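Local coordinates for conjugal transfer protein TRWB (Escherichia coli, PDB 1E9R) that couples the relaxosome to the secretion channel in bacterial conjugation, probably as a ring-forming, nucleotide-driven DNA motor that pumps single-stranded DNA, at the interface of chains A and B. Residues are numbered along the deposited sequence; one frame, centred on the assembly and turned at random. Chains: chain A/B, Conjugal transfer protein TRWB.

The interface of chains A and B. Residues chain A 316-317, 319-320, 323; chain B 328-329, 331-332.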
# COMPACT_ATOMS: atom_id res chain seq x y z
N GLN A 316 20.11 -15.14 -4.98
CA GLN A 316 19.21 -16.29 -4.92
C GLN A 316 17.75 -15.89 -4.90
O GLN A 316 16.90 -16.62 -5.40
CB GLN A 316 19.51 -17.17 -3.70
CG GLN A 316 18.92 -16.67 -2.41
CD GLN A 316 18.78 -17.78 -1.40
OE1 GLN A 316 19.74 -18.52 -1.14
NE2 GLN A 316 17.59 -17.91 -0.81
N SER A 317 17.45 -14.74 -4.30
CA SER A 317 16.08 -14.27 -4.22
C SER A 317 15.97 -12.79 -4.54
O SER A 317 16.53 -11.96 -3.83
CB SER A 317 15.50 -14.53 -2.83
OG SER A 317 14.17 -14.05 -2.74
N SER A 319 13.28 -11.27 -4.33
CA SER A 319 12.37 -10.86 -3.29
C SER A 319 13.13 -10.41 -2.04
O SER A 319 12.72 -9.46 -1.36
CB SER A 319 11.45 -12.03 -2.97
OG SER A 319 10.67 -11.76 -1.84
N GLN A 320 14.23 -11.09 -1.73
CA GLN A 320 15.05 -10.77 -0.57
C GLN A 320 15.79 -9.46 -0.79
O GLN A 320 15.99 -8.69 0.13
CB GLN A 320 16.06 -11.88 -0.32
CG GLN A 320 16.67 -11.86 1.08
CD GLN A 320 17.85 -12.82 1.23
OE1 GLN A 320 18.01 -13.76 0.45
NE2 GLN A 320 18.67 -12.58 2.24
N ASP A 323 13.62 -6.69 -0.09
CA ASP A 323 13.50 -6.52 1.35
C ASP A 323 14.66 -5.71 1.93
O ASP A 323 14.47 -4.91 2.85
CB ASP A 323 13.43 -7.87 2.03
CG ASP A 323 12.61 -7.84 3.30
OD1 ASP A 323 11.45 -7.37 3.22
OD2 ASP A 323 13.11 -8.27 4.36
N LYS B 328 7.63 -10.69 1.32
CA LYS B 328 8.93 -10.88 0.68
C LYS B 328 9.69 -12.06 1.25
O LYS B 328 10.08 -12.98 0.53
CB LYS B 328 9.80 -9.63 0.81
CG LYS B 328 9.26 -8.37 0.13
CD LYS B 328 9.13 -8.56 -1.36
CE LYS B 328 8.67 -7.29 -2.03
NZ LYS B 328 8.45 -7.52 -3.48
N GLU B 329 9.92 -12.02 2.55
CA GLU B 329 10.67 -13.05 3.21
C GLU B 329 10.01 -14.42 3.14
O GLU B 329 10.68 -15.45 3.11
CB GLU B 329 10.92 -12.62 4.64
CG GLU B 329 11.90 -13.47 5.39
CD GLU B 329 12.49 -12.76 6.59
OE1 GLU B 329 12.35 -11.51 6.69
OE2 GLU B 329 13.12 -13.46 7.42
N GLN B 331 8.24 -15.52 0.63
CA GLN B 331 8.47 -16.03 -0.71
C GLN B 331 9.86 -16.65 -0.77
O GLN B 331 10.03 -17.76 -1.28
CB GLN B 331 8.40 -14.89 -1.72
CG GLN B 331 8.61 -15.32 -3.14
CD GLN B 331 8.67 -14.11 -4.07
OE1 GLN B 331 8.32 -13.00 -3.66
NE2 GLN B 331 9.11 -14.33 -5.30
N THR B 332 10.84 -15.92 -0.24
CA THR B 332 12.21 -16.38 -0.22
C THR B 332 12.31 -17.69 0.54
O THR B 332 13.08 -18.58 0.16
CB THR B 332 13.11 -15.37 0.46
OG1 THR B 332 13.00 -14.11 -0.23
CG2 THR B 332 14.56 -15.86 0.46
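A:Ser317 and B:Thr332 meet hydroxyl to hydroxyl, A:Ser317 OG lying 2.8 Å from B:Thr332 OG1 in a hydrogen bond; the coordinates do not show which of the two donates. Followed outward, B:Thr332 divides the work between its branches. CB faces the A:Ser317 hydroxyl; OG1 takes up the bond to it; the methyl CG2 packs 3.7 Å from A:Ser317 CB and has the amides of A:Gln316 and A:Gln320 at longer range. A chi1 of -58° sets OG1 beside its own backbone N, where it can also donate to the carbonyl O of B:Lys328, one turn back in the helix. On the other chain, A:Ser317 OG accepts the backbone N-H of A:Gln320 at 3.1 Å from that N, in a somewhat bent bond. This serine therefore caps the first turn of its helix while reaching across the interface.

The carbonyl of B:Lys328 receives a second donor, A:Ser319 OG, 2.7 Å from B:Lys328 O. This hydroxyl stands at 104° to the C=O bond, tilted out of the carbonyl plane, and it shares one face of that plane with B:Thr332 OG1. The amide OE1 of the extended B:Gln331 is a further, weak acceptor for A:Ser319 OG, and B:Gln331 CD lies 3.6 Å from A:Ser319 CB.

B:Lys328 bends at its second torsion, its aliphatic stem passing A:Ser319 and running antiparallel to A:Asp323, whose OD1 faces B:Lys328 CB, away from the terminal amine NZ. A:Asp323 OD2 stands 4.1 Å from B:Glu329 OE1, the carboxylate planes 71° apart, a pairing of like charges that may raise the proton affinity of either group.

Chain A supplies the loop after strand 309-315 and the first turn and later half of helix 318-325; chain B supplies one side of helix 327-334. Different surfaces of the same protein thus meet, a head-to-tail contact consistent with the six-membered ring.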